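Local coordinates for protein BH2851 (Bacillus halodurans, PDB 2GFG) that is of unknown function but, as a CYTH-family antiparallel barrel and putative adenylate cyclase, probably binds triphosphate substrates, at residues E9-L22 / L169-N181. Sequence-based numbering, arbitrary orientation.
Sequences ERKTLVSKETFKRL and LKTFSISQVPTEN
F172 O, the carbonyl just past the end of helix 158-171, is gripped end-on by R21, whose NH1 and NH2 each donate to it at 3.2 Å with the oxygen near the guanidinium plane. Arginine suits the place: a turn about CG-CD (chi3 54°) points two N-H groups at this one oxygen. S173, with positive phi, closes that helix as the C-prime residue of a Schellman motif, and I174 follows as an apolar plug, its branches long enough to reach both strand and helix. I174 CD1 packs against T18 CG2 at a tight 3.5 Å and also meets L22, while I174 CG2 presses on V14 CG1.

Farther along, two threonines tie the linker 172-181 across strand 4-14, since a threonine hydroxyl can both accept from a backbone N-H and donate to a carbonyl. T12 OG1 receives V177 N (3.0 Å, 164°) and donates to L13 O. With OG1 turned anti to the backbone N (chi1 -174°), CG2 falls between N and the carbonyl carbon, near L169 CD2 and I174 CG2. T179 OG1 works likewise, accepting from L13 N at 3.0 Å and donating to V177 O. A valine in place of T12 would probably leave V177 N without its acceptor and L13 O without the hydroxyl donor. A water also bridges L13 O and S175 O. Beyond, K11's long extended chain brings NZ to N181 OD1 (2.6 Å), above the amide carbonyl plane, with a weak second bond to T179 O.

Hydroxyls and an ammonium thus pin the linker where it crosses strand 4-14 of the barrel on its way into helix 182-190, while R21 fastens its start to helix 16-25.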
loop_
_atom_site.group_PDB
_atom_site.type_symbol
_atom_site.label_atom_id
_atom_site.label_comp_id
_atom_site.label_asym_id
_atom_site.label_seq_id
_atom_site.Cartn_x
_atom_site.Cartn_y
_atom_site.Cartn_z
ATOM N N GLU A 9 -1.088 -10.507 -2.684
ATOM C CA GLU A 9 -0.080 -10.049 -1.726
ATOM C C GLU A 9 -0.068 -10.889 -0.436
ATOM O O GLU A 9 -1.119 -11.178 0.133
ATOM C CB GLU A 9 -0.348 -8.576 -1.383
ATOM C CG GLU A 9 0.663 -7.928 -0.436
ATOM C CD GLU A 9 0.238 -6.525 -0.016
ATOM O OE1 GLU A 9 0.194 -5.624 -0.895
ATOM O OE2 GLU A 9 -0.059 -6.327 1.188
ATOM N N ARG A 10 1.143 -11.256 0.012
ATOM C CA ARG A 10 1.360 -11.857 1.342
ATOM C C ARG A 10 2.287 -10.944 2.130
ATOM O O ARG A 10 3.167 -10.326 1.564
ATOM C CB ARG A 10 1.964 -13.250 1.219
ATOM C CG ARG A 10 1.086 -14.262 0.460
ATOM C CD ARG A 10 -0.227 -14.568 1.210
ATOM N NE ARG A 10 -1.058 -15.547 0.493
ATOM C CZ ARG A 10 -1.837 -15.270 -0.566
ATOM N NH1 ARG A 10 -1.898 -14.037 -1.072
ATOM N NH2 ARG A 10 -2.548 -16.239 -1.131
ATOM N N LYS A 11 2.111 -10.902 3.444
ATOM C CA LYS A 11 2.737 -9.857 4.273
ATOM C C LYS A 11 2.904 -10.280 5.718
ATOM O O LYS A 11 2.114 -11.045 6.236
ATOM C CB LYS A 11 1.867 -8.585 4.229
ATOM C CG LYS A 11 0.358 -8.887 4.385
ATOM C CD LYS A 11 -0.496 -7.649 4.494
ATOM C CE LYS A 11 -1.994 -8.042 4.500
ATOM N NZ LYS A 11 -2.888 -6.919 4.882
ATOM N N THR A 12 3.948 -9.758 6.364
ATOM C CA THR A 12 4.079 -9.836 7.819
ATOM C C THR A 12 4.973 -8.718 8.345
ATOM O O THR A 12 5.941 -8.326 7.689
ATOM C CB THR A 12 4.655 -11.216 8.311
ATOM O OG1 THR A 12 4.611 -11.271 9.749
ATOM C CG2 THR A 12 6.112 -11.419 7.840
ATOM N N LEU A 13 4.634 -8.213 9.531
ATOM C CA LEU A 13 5.477 -7.258 10.240
ATOM C C LEU A 13 6.686 -7.969 10.793
ATOM O O LEU A 13 6.624 -9.167 11.106
ATOM C CB LEU A 13 4.705 -6.604 11.397
ATOM C CG LEU A 13 3.524 -5.715 11.018
ATOM C CD1 LEU A 13 2.615 -5.492 12.211
ATOM C CD2 LEU A 13 4.004 -4.390 10.450
ATOM N N VAL A 14 7.791 -7.235 10.918
ATOM C CA VAL A 14 9.018 -7.767 11.508
ATOM C C VAL A 14 9.655 -6.739 12.429
ATOM O O VAL A 14 9.287 -5.558 12.416
ATOM C CB VAL A 14 10.057 -8.224 10.411
ATOM C CG1 VAL A 14 9.547 -9.458 9.665
ATOM C CG2 VAL A 14 10.367 -7.094 9.432
ATOM N N SER A 15 10.591 -7.202 13.247
ATOM C CA SER A 15 11.309 -6.336 14.170
ATOM C C SER A 15 12.312 -5.499 13.429
ATOM O O SER A 15 12.625 -5.771 12.270
ATOM C CB SER A 15 12.035 -7.172 15.220
ATOM O OG SER A 15 13.019 -7.994 14.615
ATOM N N LYS A 16 12.839 -4.485 14.114
ATOM C CA LYS A 16 13.901 -3.638 13.563
ATOM C C LYS A 16 15.144 -4.476 13.242
ATOM O O LYS A 16 15.717 -4.360 12.151
ATOM C CB LYS A 16 14.267 -2.523 14.551
ATOM C CG LYS A 16 15.324 -1.543 14.036
ATOM C CD LYS A 16 15.721 -0.538 15.107
ATOM C CE LYS A 16 16.752 0.449 14.586
ATOM N NZ LYS A 16 16.234 1.247 13.438
ATOM N N GLU A 17 15.535 -5.338 14.190
ATOM C CA GLU A 17 16.738 -6.178 14.036
ATOM C C GLU A 17 16.571 -7.240 12.935
ATOM O O GLU A 17 17.507 -7.504 12.183
ATOM C CB GLU A 17 17.136 -6.839 15.385
ATOM C CG GLU A 17 16.172 -7.924 15.892
ATOM N N THR A 18 15.378 -7.836 12.843
ATOM C CA THR A 18 15.083 -8.805 11.758
ATOM C C THR A 18 15.114 -8.109 10.390
ATOM O O THR A 18 15.684 -8.633 9.430
ATOM C CB THR A 18 13.717 -9.487 11.951
ATOM O OG1 THR A 18 13.699 -10.177 13.208
ATOM C CG2 THR A 18 13.442 -10.483 10.829
ATOM N N PHE A 19 14.487 -6.931 10.314
ATOM C CA PHE A 19 14.485 -6.115 9.077
ATOM C C PHE A 19 15.908 -5.814 8.633
ATOM O O PHE A 19 16.260 -6.013 7.473
ATOM C CB PHE A 19 13.735 -4.810 9.309
ATOM C CG PHE A 19 13.433 -4.055 8.058
ATOM C CD1 PHE A 19 12.340 -4.414 7.259
ATOM C CD2 PHE A 19 14.198 -2.935 7.690
ATOM C CE1 PHE A 19 12.012 -3.679 6.130
ATOM C CE2 PHE A 19 13.876 -2.198 6.546
ATOM C CZ PHE A 19 12.783 -2.574 5.766
ATOM N N LYS A 20 16.727 -5.373 9.584
ATOM C CA LYS A 20 18.142 -5.047 9.328
ATOM C C LYS A 20 18.952 -6.290 8.888
ATOM O O LYS A 20 19.875 -6.185 8.066
ATOM C CB LYS A 20 18.764 -4.425 10.582
ATOM C CG LYS A 20 20.095 -3.791 10.364
ATOM C CD LYS A 20 20.635 -3.181 11.662
ATOM C CE LYS A 20 22.065 -2.726 11.502
ATOM N NZ LYS A 20 22.987 -3.877 11.275
ATOM N N ARG A 21 18.606 -7.456 9.447
ATOM C CA ARG A 21 19.246 -8.725 9.059
ATOM C C ARG A 21 18.858 -9.127 7.630
ATOM O O ARG A 21 19.693 -9.628 6.868
ATOM C CB ARG A 21 18.870 -9.846 10.043
ATOM C CG ARG A 21 19.565 -11.194 9.752
ATOM C CD ARG A 21 19.298 -12.227 10.843
ATOM N NE ARG A 21 17.858 -12.423 11.098
ATOM C CZ ARG A 21 17.018 -13.101 10.298
ATOM N NH1 ARG A 21 17.445 -13.635 9.150
ATOM N NH2 ARG A 21 15.737 -13.232 10.647
ATOM N N LEU A 22 17.580 -8.937 7.290
ATOM C CA LEU A 22 17.068 -9.268 5.945
ATOM C C LEU A 22 17.685 -8.393 4.866
ATOM O O LEU A 22 17.903 -8.852 3.753
ATOM C CB LEU A 22 15.541 -9.147 5.901
ATOM C CG LEU A 22 14.750 -10.290 6.549
ATOM C CD1 LEU A 22 13.312 -9.892 6.723
ATOM C CD2 LEU A 22 14.863 -11.571 5.708
ATOM N N LEU A 169 9.450 -17.268 4.806
ATOM C CA LEU A 169 9.405 -17.252 6.286
ATOM C C LEU A 169 10.301 -18.332 6.882
ATOM O O LEU A 169 10.984 -18.104 7.887
ATOM C CB LEU A 169 7.961 -17.453 6.789
ATOM C CG LEU A 169 6.938 -16.367 6.425
ATOM C CD1 LEU A 169 5.519 -16.838 6.770
ATOM C CD2 LEU A 169 7.256 -15.057 7.115
ATOM N N LYS A 170 10.288 -19.507 6.257
ATOM C CA LYS A 170 11.106 -20.641 6.701
ATOM C C LYS A 170 12.602 -20.407 6.367
ATOM O O LYS A 170 13.459 -20.529 7.230
ATOM C CB LYS A 170 10.611 -21.930 6.042
ATOM C CG LYS A 170 11.105 -23.194 6.687
ATOM C CD LYS A 170 10.475 -24.419 6.039
ATOM C CE LYS A 170 10.759 -25.685 6.832
ATOM N NZ LYS A 170 12.202 -25.942 6.964
ATOM N N THR A 171 12.874 -20.032 5.116
ATOM C CA THR A 171 14.254 -19.840 4.624
ATOM C C THR A 171 15.021 -18.781 5.420
ATOM O O THR A 171 16.195 -18.989 5.788
ATOM C CB THR A 171 14.258 -19.464 3.118
ATOM O OG1 THR A 171 13.888 -20.607 2.344
ATOM C CG2 THR A 171 15.643 -18.971 2.660
ATOM N N PHE A 172 14.372 -17.652 5.663
ATOM C CA PHE A 172 14.990 -16.537 6.386
ATOM C C PHE A 172 14.591 -16.504 7.874
ATOM O O PHE A 172 14.911 -15.555 8.579
ATOM C CB PHE A 172 14.633 -15.218 5.691
ATOM C CG PHE A 172 15.126 -15.141 4.293
ATOM C CD1 PHE A 172 16.450 -14.774 4.030
ATOM C CD2 PHE A 172 14.320 -15.552 3.227
ATOM C CE1 PHE A 172 16.945 -14.749 2.715
ATOM C CE2 PHE A 172 14.810 -15.523 1.902
ATOM C CZ PHE A 172 16.122 -15.121 1.655
ATOM N N SER A 173 13.950 -17.587 8.347
ATOM C CA SER A 173 13.541 -17.724 9.752
ATOM C C SER A 173 12.805 -16.475 10.264
ATOM O O SER A 173 13.226 -15.837 11.235
ATOM C CB SER A 173 14.752 -18.055 10.631
ATOM O OG SER A 173 15.269 -19.339 10.305
ATOM N N ILE A 174 11.740 -16.113 9.554
ATOM C CA ILE A 174 10.868 -15.013 9.947
ATOM C C ILE A 174 9.630 -15.596 10.597
ATOM O O ILE A 174 8.953 -16.426 9.999
ATOM C CB ILE A 174 10.437 -14.148 8.717
ATOM C CG1 ILE A 174 11.649 -13.784 7.841
ATOM C CG2 ILE A 174 9.691 -12.877 9.174
ATOM C CD1 ILE A 174 12.753 -13.044 8.579
ATOM N N SER A 175 9.369 -15.209 11.845
ATOM C CA SER A 175 8.162 -15.650 12.546
ATOM C C SER A 175 7.009 -14.743 12.141
ATOM O O SER A 175 7.094 -13.523 12.283
ATOM C CB SER A 175 8.365 -15.624 14.066
ATOM O OG SER A 175 8.614 -14.313 14.532
ATOM N N GLN A 176 5.957 -15.338 11.587
ATOM C CA GLN A 176 4.834 -14.578 11.055
ATOM C C GLN A 176 3.914 -14.079 12.169
ATOM O O GLN A 176 3.724 -14.753 13.175
ATOM C CB GLN A 176 4.038 -15.430 10.067
ATOM C CG GLN A 176 2.930 -14.662 9.348
ATOM C CD GLN A 176 2.457 -15.348 8.092
ATOM O OE1 GLN A 176 2.493 -16.584 7.984
ATOM N NE2 GLN A 176 1.985 -14.566 7.143
ATOM N N VAL A 177 3.362 -12.881 11.973
ATOM C CA VAL A 177 2.397 -12.286 12.920
ATOM C C VAL A 177 1.233 -11.671 12.151
ATOM O O VAL A 177 1.402 -11.277 10.986
ATOM C CB VAL A 177 3.065 -11.190 13.834
ATOM C CG1 VAL A 177 4.096 -11.813 14.745
ATOM C CG2 VAL A 177 3.687 -10.074 12.998
ATOM N N PRO A 178 0.025 -11.602 12.784
ATOM C CA PRO A 178 -1.123 -10.980 12.111
ATOM C C PRO A 178 -0.813 -9.539 11.677
ATOM O O PRO A 178 -0.292 -8.748 12.473
ATOM C CB PRO A 178 -2.225 -11.012 13.186
ATOM C CG PRO A 178 -1.511 -11.285 14.469
ATOM C CD PRO A 178 -0.335 -12.086 14.129
ATOM N N THR A 179 -1.108 -9.222 10.421
ATOM C CA THR A 179 -0.680 -7.963 9.822
ATOM C C THR A 179 -1.761 -7.371 8.933
ATOM O O THR A 179 -2.026 -7.874 7.843
ATOM C CB THR A 179 0.613 -8.173 8.994
ATOM O OG1 THR A 179 1.645 -8.682 9.844
ATOM C CG2 THR A 179 1.081 -6.854 8.350
ATOM N N GLU A 180 -2.389 -6.305 9.411
ATOM C CA GLU A 180 -3.347 -5.550 8.599
ATOM C C GLU A 180 -2.586 -4.598 7.668
ATOM O O GLU A 180 -1.382 -4.395 7.825
ATOM C CB GLU A 180 -4.351 -4.783 9.494
ATOM C CG GLU A 180 -3.737 -3.662 10.342
ATOM C CD GLU A 180 -4.630 -3.237 11.512
ATOM O OE1 GLU A 180 -5.874 -3.358 11.401
ATOM O OE2 GLU A 180 -4.078 -2.775 12.544
ATOM N N ASN A 181 -3.287 -4.063 6.677
ATOM C CA ASN A 181 -2.680 -3.149 5.690
ATOM C C ASN A 181 -2.155 -1.847 6.321
ATOM O O ASN A 181 -2.634 -1.425 7.357
ATOM C CB ASN A 181 -3.690 -2.830 4.572
ATOM C CG ASN A 181 -3.938 -4.032 3.632
ATOM O OD1 ASN A 181 -3.021 -4.807 3.334
ATOM N ND2 ASN A 181 -5.168 -4.160 3.146
HETATM O O HOH W 1 8.127 -11.097 12.638
#